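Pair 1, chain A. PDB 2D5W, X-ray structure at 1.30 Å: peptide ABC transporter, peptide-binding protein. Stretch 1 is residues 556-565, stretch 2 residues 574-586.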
# COMPACT_ATOMS: atom_id res chain seq x y z
N VAL A 556 -8.85 16.45 -12.84
CA VAL A 556 -9.72 15.73 -13.75
C VAL A 556 -10.28 16.61 -14.86
O VAL A 556 -10.86 17.66 -14.59
CB VAL A 556 -10.90 15.11 -12.95
CG1 VAL A 556 -11.78 14.27 -13.85
CG2 VAL A 556 -10.35 14.28 -11.79
N ARG A 557 -10.11 16.18 -16.11
CA ARG A 557 -10.60 16.96 -17.23
C ARG A 557 -12.11 17.08 -17.20
O ARG A 557 -12.82 16.12 -16.89
CB ARG A 557 -10.19 16.32 -18.56
CG ARG A 557 -10.43 17.24 -19.76
CD ARG A 557 -10.32 16.52 -21.09
NE ARG A 557 -9.04 15.84 -21.26
CZ ARG A 557 -7.88 16.44 -21.50
NH1 ARG A 557 -7.81 17.76 -21.60
NH2 ARG A 557 -6.79 15.71 -21.66
N LYS A 558 -12.61 18.27 -17.51
CA LYS A 558 -14.05 18.47 -17.53
C LYS A 558 -14.65 17.55 -18.58
O LYS A 558 -14.07 17.34 -19.65
CB LYS A 558 -14.37 19.94 -17.83
CG LYS A 558 -13.96 20.85 -16.67
CD LYS A 558 -14.26 22.31 -16.92
CE LYS A 558 -13.90 23.14 -15.70
NZ LYS A 558 -14.75 22.82 -14.51
N GLY A 559 -15.79 16.96 -18.25
CA GLY A 559 -16.45 16.05 -19.17
C GLY A 559 -16.26 14.59 -18.79
O GLY A 559 -17.05 13.74 -19.20
N LEU A 560 -15.23 14.29 -18.01
CA LEU A 560 -14.97 12.91 -17.59
C LEU A 560 -15.77 12.63 -16.33
O LEU A 560 -15.61 13.31 -15.32
CB LEU A 560 -13.48 12.70 -17.29
CG LEU A 560 -13.09 11.26 -16.96
CD1 LEU A 560 -13.19 10.40 -18.21
CD2 LEU A 560 -11.67 11.21 -16.41
N VAL A 561 -16.64 11.62 -16.38
CA VAL A 561 -17.44 11.30 -15.20
C VAL A 561 -17.15 9.93 -14.61
O VAL A 561 -16.66 9.01 -15.29
CB VAL A 561 -18.96 11.40 -15.49
CG1 VAL A 561 -19.35 12.84 -15.75
CG2 VAL A 561 -19.33 10.51 -16.66
N ASN A 562 -17.45 9.84 -13.32
CA ASN A 562 -17.29 8.64 -12.51
C ASN A 562 -15.85 8.28 -12.12
O ASN A 562 -15.61 7.23 -11.53
CB ASN A 562 -18.01 7.46 -13.17
CG ASN A 562 -19.49 7.73 -13.34
OD1 ASN A 562 -20.10 8.43 -12.52
ND2 ASN A 562 -20.08 7.18 -14.39
N TYR A 563 -14.91 9.17 -12.44
CA TYR A 563 -13.51 8.98 -12.05
C TYR A 563 -13.50 9.68 -10.70
O TYR A 563 -13.10 10.84 -10.58
CB TYR A 563 -12.57 9.69 -13.03
CG TYR A 563 -11.11 9.39 -12.78
CD1 TYR A 563 -10.50 8.29 -13.38
CD2 TYR A 563 -10.35 10.17 -11.91
CE1 TYR A 563 -9.16 7.98 -13.12
CE2 TYR A 563 -9.02 9.87 -11.64
CZ TYR A 563 -8.43 8.77 -12.25
OH TYR A 563 -7.12 8.46 -11.98
N VAL A 564 -13.95 8.95 -9.68
CA VAL A 564 -14.09 9.48 -8.33
C VAL A 564 -13.42 8.62 -7.28
O VAL A 564 -13.44 7.39 -7.37
CB VAL A 564 -15.60 9.62 -8.00
CG1 VAL A 564 -15.80 10.04 -6.55
CG2 VAL A 564 -16.24 10.61 -8.95
N ALA A 565 -12.84 9.27 -6.28
CA ALA A 565 -12.17 8.58 -5.19
C ALA A 565 -12.68 9.10 -3.86
O ALA A 565 -13.24 10.19 -3.77
CB ALA A 565 -10.66 8.80 -5.29
N TYR A 574 -8.63 5.16 -3.73
CA TYR A 574 -8.15 5.66 -5.00
C TYR A 574 -9.22 5.47 -6.06
O TYR A 574 -10.24 4.82 -5.82
CB TYR A 574 -6.82 4.99 -5.40
CG TYR A 574 -6.71 3.49 -5.22
CD1 TYR A 574 -5.45 2.90 -5.10
CD2 TYR A 574 -7.83 2.66 -5.20
CE1 TYR A 574 -5.31 1.52 -4.97
CE2 TYR A 574 -7.70 1.28 -5.07
CZ TYR A 574 -6.43 0.72 -4.96
OH TYR A 574 -6.29 -0.65 -4.83
N PRO A 575 -9.03 6.10 -7.22
CA PRO A 575 -10.00 5.99 -8.31
C PRO A 575 -9.81 4.67 -9.05
O PRO A 575 -8.83 3.96 -8.81
CB PRO A 575 -9.66 7.18 -9.19
CG PRO A 575 -8.18 7.27 -9.04
CD PRO A 575 -7.96 7.05 -7.56
N GLY A 576 -10.75 4.33 -9.92
CA GLY A 576 -10.63 3.12 -10.70
C GLY A 576 -11.29 1.86 -10.16
O GLY A 576 -11.15 0.80 -10.76
N TRP A 577 -12.00 1.99 -9.05
CA TRP A 577 -12.68 0.86 -8.42
C TRP A 577 -14.00 0.55 -9.14
O TRP A 577 -14.67 -0.45 -8.84
CB TRP A 577 -12.96 1.18 -6.95
CG TRP A 577 -13.65 2.50 -6.79
CD1 TRP A 577 -13.07 3.73 -6.73
CD2 TRP A 577 -15.06 2.72 -6.82
NE1 TRP A 577 -14.04 4.71 -6.72
CE2 TRP A 577 -15.27 4.12 -6.77
CE3 TRP A 577 -16.18 1.88 -6.88
CZ2 TRP A 577 -16.55 4.69 -6.79
CZ3 TRP A 577 -17.45 2.44 -6.89
CH2 TRP A 577 -17.62 3.83 -6.85
N ASN A 578 -14.37 1.42 -10.07
CA ASN A 578 -15.60 1.30 -10.86
C ASN A 578 -15.21 1.62 -12.30
O ASN A 578 -15.94 2.29 -13.03
CB ASN A 578 -16.61 2.35 -10.38
CG ASN A 578 -16.10 3.77 -10.58
OD1 ASN A 578 -14.89 4.02 -10.57
ND2 ASN A 578 -17.02 4.72 -10.74
N ALA A 579 -14.05 1.11 -12.71
CA ALA A 579 -13.49 1.39 -14.02
C ALA A 579 -14.37 1.17 -15.24
O ALA A 579 -14.16 1.81 -16.27
CB ALA A 579 -12.17 0.64 -14.19
N TRP A 580 -15.36 0.29 -15.13
CA TRP A 580 -16.25 0.01 -16.25
C TRP A 580 -17.26 1.11 -16.55
O TRP A 580 -17.90 1.09 -17.60
CB TRP A 580 -17.00 -1.31 -16.00
CG TRP A 580 -17.80 -1.29 -14.74
CD1 TRP A 580 -19.09 -0.87 -14.58
CD2 TRP A 580 -17.34 -1.66 -13.43
NE1 TRP A 580 -19.46 -0.95 -13.26
CE2 TRP A 580 -18.40 -1.44 -12.53
CE3 TRP A 580 -16.13 -2.17 -12.94
CZ2 TRP A 580 -18.29 -1.69 -11.16
CZ3 TRP A 580 -16.02 -2.42 -11.57
CH2 TRP A 580 -17.09 -2.18 -10.70
N GLU A 581 -17.41 2.08 -15.65
CA GLU A 581 -18.37 3.16 -15.89
C GLU A 581 -17.73 4.54 -16.02
O GLU A 581 -18.43 5.55 -15.96
CB GLU A 581 -19.45 3.17 -14.80
CG GLU A 581 -18.92 3.09 -13.38
CD GLU A 581 -20.03 3.12 -12.33
OE1 GLU A 581 -21.12 2.56 -12.58
OE2 GLU A 581 -19.80 3.69 -11.25
N ILE A 582 -16.42 4.58 -16.19
CA ILE A 582 -15.73 5.85 -16.37
C ILE A 582 -15.82 6.21 -17.85
O ILE A 582 -15.52 5.40 -18.72
CB ILE A 582 -14.25 5.74 -15.93
CG1 ILE A 582 -14.19 5.46 -14.42
CG2 ILE A 582 -13.51 7.03 -16.27
CD1 ILE A 582 -12.81 5.18 -13.88
N GLY A 583 -16.27 7.43 -18.13
CA GLY A 583 -16.40 7.83 -19.51
C GLY A 583 -16.68 9.30 -19.71
O GLY A 583 -16.79 10.07 -18.76
N TRP A 584 -16.79 9.68 -20.98
CA TRP A 584 -17.04 11.06 -21.37
C TRP A 584 -18.54 11.32 -21.54
O TRP A 584 -19.22 10.59 -22.26
CB TRP A 584 -16.31 11.35 -22.68
CG TRP A 584 -14.82 11.14 -22.57
CD1 TRP A 584 -14.10 10.07 -23.01
CD2 TRP A 584 -13.89 12.01 -21.92
NE1 TRP A 584 -12.78 10.21 -22.68
CE2 TRP A 584 -12.62 11.39 -22.00
CE3 TRP A 584 -14.00 13.24 -21.27
CZ2 TRP A 584 -11.47 11.98 -21.46
CZ3 TRP A 584 -12.86 13.82 -20.73
CH2 TRP A 584 -11.61 13.19 -20.83
N GLU A 585 -19.04 12.36 -20.89
CA GLU A 585 -20.46 12.67 -20.99
C GLU A 585 -20.91 12.92 -22.42
O GLU A 585 -22.03 12.56 -22.79
CB GLU A 585 -20.81 13.87 -20.11
CG GLU A 585 -20.49 13.65 -18.64
CD GLU A 585 -21.08 14.72 -17.73
OE1 GLU A 585 -22.18 14.49 -17.18
OE2 GLU A 585 -20.45 15.78 -17.58
N SER A 586 -20.05 13.52 -23.24
CA SER A 586 -20.42 13.80 -24.63
C SER A 586 -20.53 12.53 -25.46
O SER A 586 -21.01 12.57 -26.60
CB SER A 586 -19.41 14.77 -25.26
OG SER A 586 -18.13 14.20 -25.37
O HOH W 1 -17.38 14.72 -22.53
O HOH W 2 -13.11 5.94 -9.86

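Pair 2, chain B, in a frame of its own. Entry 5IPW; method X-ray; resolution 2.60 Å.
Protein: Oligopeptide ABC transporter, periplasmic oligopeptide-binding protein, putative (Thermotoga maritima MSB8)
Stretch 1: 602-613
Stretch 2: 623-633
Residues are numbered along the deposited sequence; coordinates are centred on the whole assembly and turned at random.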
# COMPACT_ATOMS: atom_id res chain seq x y z
N LYS B 602 -16.92 7.98 15.31
CA LYS B 602 -18.00 8.59 16.05
C LYS B 602 -18.60 9.72 15.23
O LYS B 602 -17.93 10.34 14.41
CB LYS B 602 -17.51 9.12 17.39
CG LYS B 602 -17.12 8.03 18.37
CD LYS B 602 -18.33 7.39 19.03
CE LYS B 602 -18.88 8.26 20.14
NZ LYS B 602 -19.87 7.49 20.93
N ASN B 603 -19.87 10.00 15.47
CA ASN B 603 -20.58 11.06 14.76
C ASN B 603 -19.99 12.45 14.97
O ASN B 603 -20.21 13.33 14.14
CB ASN B 603 -22.06 11.07 15.15
CG ASN B 603 -22.78 9.83 14.67
OD1 ASN B 603 -22.39 9.21 13.69
ND2 ASN B 603 -23.84 9.46 15.38
N ASN B 604 -19.26 12.64 16.07
CA ASN B 604 -18.63 13.93 16.35
C ASN B 604 -17.13 13.93 16.01
O ASN B 604 -16.40 14.85 16.38
CB ASN B 604 -18.85 14.32 17.81
CG ASN B 604 -18.06 13.47 18.79
OD1 ASN B 604 -17.80 12.29 18.55
ND2 ASN B 604 -17.69 14.08 19.92
N PHE B 605 -16.70 12.88 15.32
CA PHE B 605 -15.33 12.73 14.88
C PHE B 605 -15.30 12.96 13.37
O PHE B 605 -15.85 12.17 12.60
CB PHE B 605 -14.79 11.35 15.23
CG PHE B 605 -13.30 11.25 15.16
CD1 PHE B 605 -12.67 11.00 13.96
CD2 PHE B 605 -12.53 11.45 16.30
CE1 PHE B 605 -11.29 10.92 13.89
CE2 PHE B 605 -11.15 11.37 16.24
CZ PHE B 605 -10.53 11.10 15.03
N ARG B 606 -14.64 14.04 12.96
CA ARG B 606 -14.85 14.61 11.64
C ARG B 606 -13.60 14.67 10.79
O ARG B 606 -12.52 14.31 11.25
CB ARG B 606 -15.46 16.00 11.81
CG ARG B 606 -16.91 15.95 12.24
CD ARG B 606 -17.77 15.45 11.09
NE ARG B 606 -18.72 14.43 11.50
CZ ARG B 606 -19.51 13.75 10.67
NH1 ARG B 606 -19.48 13.97 9.36
NH2 ARG B 606 -20.35 12.84 11.15
N ASN B 607 -13.77 15.11 9.54
CA ASN B 607 -12.71 15.17 8.53
C ASN B 607 -12.18 13.79 8.16
O ASN B 607 -11.03 13.65 7.73
CB ASN B 607 -11.56 16.11 8.96
CG ASN B 607 -11.85 17.59 8.68
OD1 ASN B 607 -12.76 17.94 7.94
ND2 ASN B 607 -11.05 18.45 9.26
N VAL B 608 -13.02 12.77 8.33
CA VAL B 608 -12.68 11.40 7.93
C VAL B 608 -13.38 11.13 6.60
O VAL B 608 -14.59 11.29 6.51
CB VAL B 608 -13.15 10.36 8.96
CG1 VAL B 608 -12.64 8.98 8.60
CG2 VAL B 608 -12.67 10.71 10.37
N PRO B 609 -12.61 10.72 5.57
CA PRO B 609 -13.19 10.46 4.24
C PRO B 609 -14.23 9.35 4.23
O PRO B 609 -14.01 8.30 4.83
CB PRO B 609 -11.99 10.05 3.39
CG PRO B 609 -10.79 10.48 4.14
CD PRO B 609 -11.16 10.52 5.58
N GLU B 610 -15.32 9.58 3.51
CA GLU B 610 -16.39 8.60 3.37
C GLU B 610 -15.87 7.34 2.68
O GLU B 610 -16.06 6.23 3.18
CB GLU B 610 -17.54 9.20 2.57
CG GLU B 610 -18.86 8.48 2.74
CD GLU B 610 -19.98 9.07 1.89
OE1 GLU B 610 -20.83 8.29 1.40
OE2 GLU B 610 -20.02 10.31 1.70
N PHE B 611 -15.22 7.53 1.54
CA PHE B 611 -14.66 6.43 0.76
C PHE B 611 -13.14 6.48 0.79
O PHE B 611 -12.54 7.56 0.89
CB PHE B 611 -15.15 6.51 -0.70
CG PHE B 611 -16.65 6.62 -0.83
CD1 PHE B 611 -17.46 5.49 -0.71
CD2 PHE B 611 -17.26 7.85 -1.06
CE1 PHE B 611 -18.83 5.58 -0.83
CE2 PHE B 611 -18.63 7.95 -1.18
CZ PHE B 611 -19.42 6.81 -1.07
N LEU B 612 -12.52 5.31 0.70
CA LEU B 612 -11.08 5.19 0.72
C LEU B 612 -10.69 3.79 0.29
O LEU B 612 -11.40 2.82 0.57
CB LEU B 612 -10.53 5.46 2.13
CG LEU B 612 -9.04 5.77 2.26
CD1 LEU B 612 -8.76 7.21 1.87
CD2 LEU B 612 -8.57 5.54 3.69
N VAL B 613 -9.55 3.68 -0.38
CA VAL B 613 -8.98 2.36 -0.69
C VAL B 613 -7.82 2.16 0.29
O VAL B 613 -7.06 3.08 0.56
CB VAL B 613 -8.62 2.18 -2.20
CG1 VAL B 613 -8.92 3.42 -3.03
CG2 VAL B 613 -7.18 1.72 -2.42
N ASN B 623 -3.21 7.61 4.46
CA ASN B 623 -3.95 7.90 3.25
C ASN B 623 -5.18 8.82 3.46
O ASN B 623 -5.55 9.58 2.57
CB ASN B 623 -4.37 6.53 2.69
CG ASN B 623 -5.03 6.63 1.35
OD1 ASN B 623 -4.87 7.62 0.64
ND2 ASN B 623 -5.79 5.60 1.00
N ALA B 624 -5.82 8.72 4.62
CA ALA B 624 -6.95 9.57 4.99
C ALA B 624 -6.52 10.91 5.59
O ALA B 624 -7.35 11.80 5.81
CB ALA B 624 -7.84 8.84 5.98
N MET B 625 -5.23 11.03 5.89
CA MET B 625 -4.60 12.24 6.42
C MET B 625 -5.09 12.62 7.81
O MET B 625 -5.73 13.65 8.00
CB MET B 625 -4.75 13.41 5.43
CG MET B 625 -3.50 14.30 5.35
SD MET B 625 -1.99 13.33 5.11
CE MET B 625 -0.74 14.60 5.24
N PRO B 626 -4.77 11.79 8.82
CA PRO B 626 -5.31 11.97 10.17
C PRO B 626 -4.86 13.23 10.93
O PRO B 626 -5.49 13.60 11.92
CB PRO B 626 -4.84 10.72 10.91
CG PRO B 626 -3.68 10.22 10.13
CD PRO B 626 -3.99 10.55 8.71
N MET B 627 -3.81 13.89 10.46
CA MET B 627 -3.39 15.14 11.09
C MET B 627 -4.50 16.19 11.08
O MET B 627 -4.51 17.08 11.93
CB MET B 627 -2.09 15.67 10.44
CG MET B 627 -2.24 16.29 9.05
SD MET B 627 -0.65 16.58 8.22
CE MET B 627 -0.84 18.32 8.05
N GLN B 628 -5.44 16.09 10.13
CA GLN B 628 -6.56 17.04 10.04
C GLN B 628 -7.91 16.47 10.47
O GLN B 628 -8.95 17.09 10.25
CB GLN B 628 -6.67 17.68 8.63
CG GLN B 628 -6.79 16.74 7.44
CD GLN B 628 -8.18 16.18 7.24
OE1 GLN B 628 -9.13 16.92 7.02
NE2 GLN B 628 -8.29 14.85 7.28
N PHE B 629 -7.90 15.29 11.10
CA PHE B 629 -9.09 14.79 11.78
C PHE B 629 -9.36 15.70 12.95
O PHE B 629 -8.42 16.25 13.52
CB PHE B 629 -8.89 13.39 12.34
CG PHE B 629 -8.74 12.30 11.30
CD1 PHE B 629 -9.01 12.53 9.96
CD2 PHE B 629 -8.38 11.03 11.70
CE1 PHE B 629 -8.88 11.51 9.03
CE2 PHE B 629 -8.27 10.00 10.78
CZ PHE B 629 -8.50 10.24 9.44
N PHE B 630 -10.62 15.86 13.32
CA PHE B 630 -10.96 16.58 14.54
C PHE B 630 -12.20 16.06 15.25
O PHE B 630 -13.00 15.34 14.66
CB PHE B 630 -11.10 18.09 14.28
CG PHE B 630 -12.40 18.50 13.62
CD1 PHE B 630 -12.58 18.36 12.26
CD2 PHE B 630 -13.41 19.08 14.37
CE1 PHE B 630 -13.75 18.78 11.65
CE2 PHE B 630 -14.59 19.49 13.76
CZ PHE B 630 -14.76 19.34 12.40
N ILE B 631 -12.32 16.45 16.51
CA ILE B 631 -13.47 16.14 17.35
C ILE B 631 -14.26 17.43 17.57
O ILE B 631 -13.71 18.43 18.02
CB ILE B 631 -13.01 15.59 18.73
CG1 ILE B 631 -12.24 14.29 18.54
CG2 ILE B 631 -14.19 15.36 19.66
CD1 ILE B 631 -11.26 14.01 19.66
N GLU B 632 -15.56 17.37 17.31
CA GLU B 632 -16.41 18.54 17.51
C GLU B 632 -16.33 19.04 18.94
O GLU B 632 -16.28 18.24 19.87
CB GLU B 632 -17.85 18.22 17.14
CG GLU B 632 -18.05 18.00 15.66
CD GLU B 632 -19.44 17.54 15.28
OE1 GLU B 632 -20.21 17.12 16.16
OE2 GLU B 632 -19.76 17.60 14.07
N GLN B 633 -16.27 20.35 19.12
CA GLN B 633 -16.25 20.97 20.44
C GLN B 633 -17.53 21.77 20.62
O GLN B 633 -18.15 21.71 21.68
CB GLN B 633 -15.04 21.90 20.61
CG GLN B 633 -13.69 21.27 20.27
CD GLN B 633 -13.26 20.19 21.25
OE1 GLN B 633 -13.09 20.46 22.44
NE2 GLN B 633 -13.05 18.97 20.76
O HOH W 3 -18.78 16.85 20.46

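What backbone arrangement do the two pairs share? In both, a turn leads into a short antiparallel ladder, and 14 central residues superpose with an RMSD of 0.8 Å. The turn is type II in pair 1, from R557(A) to L560(A), and type I in pair 2, from K602(B) to F605(B). Three backbone hydrogen bonds then follow in the same register. In pair 1 they run from E585(A) N to G559(A) O (3.0 Å), from V561(A) N to G583(A) O (2.8 Å) and from G583(A) N to V561(A) O (3.3 Å). Their counterparts in pair 2 join E632(B) N to N604(B) O (2.8 Å), R606(B) N to F630(B) O (2.7 Å) and F630(B) N to R606(B) O (3.2 Å).

Which side chain is used identically? The asparagine after the ladder, N562(A) in pair 1 and N607(B) in pair 2, keeps its place, with side-chain centres 0.4 Å apart. Both have positive phi, and each points its CB toward the other stretch and donates from its amide to a backbone carbonyl: N562(A) ND2 to E581(A) O at 2.8 Å, N607(B) ND2 to Q628(B) O at 2.7 Å. The asparagine's own carbonyl also receives a side-chain amide, but from different positions. N578(A) ND2 reaches N562(A) O at 3.0 Å, and is itself held by a hydrogen bond to E581(A) OE2 (3.0 Å). In pair 2, Q628(B), which matches E581(A), does the donating, with NE2 3.0 Å from N607(B) O; the same nitrogen also bonds M625(B) O at 2.9 Å.

How is the face of the ladder with L560(A) and W584(A) filled when the bulky residue changes strands? In pair 1 the large ring is on the second stretch: L560(A) CD1 sits 3.9 Å from the centroid of the W584(A) six-membered ring, almost straight above its face, while R557(A) CD approaches W584(A) CH2 at 3.6 Å. Pair 2 reverses the sizes. F605(B) takes the leucine position and I631(B) the tryptophan position, with F605(B) CD2 3.6 Å from I631(B) CG1. The phenylalanine also meets F629(B), CE1 to CD2 at 3.6 Å; in pair 1 the equivalent neighbours are L560(A) and I582(A), whose CD1 and CG2 are 3.9 Å apart.

What happens on the other face and just beyond the ladder? G583(A) has no side chain, and V561(A) CG1 instead packs against E585(A) CG at 3.2 Å. At the glycine's position pair 2 has F630(B), whose ring face receives R606(B) CB, 3.7 Å from the centroid. Past the asparagine, an aromatic ring again exchanges stretches: Y563(A) lies beside I582(A), CD1 to CD1 at 3.9 Å, whereas V608(B) places CG2 over the face of F629(B), 4.1 Å from its centroid. Each arrangement thus pairs an aromatic ring with an aliphatic side chain.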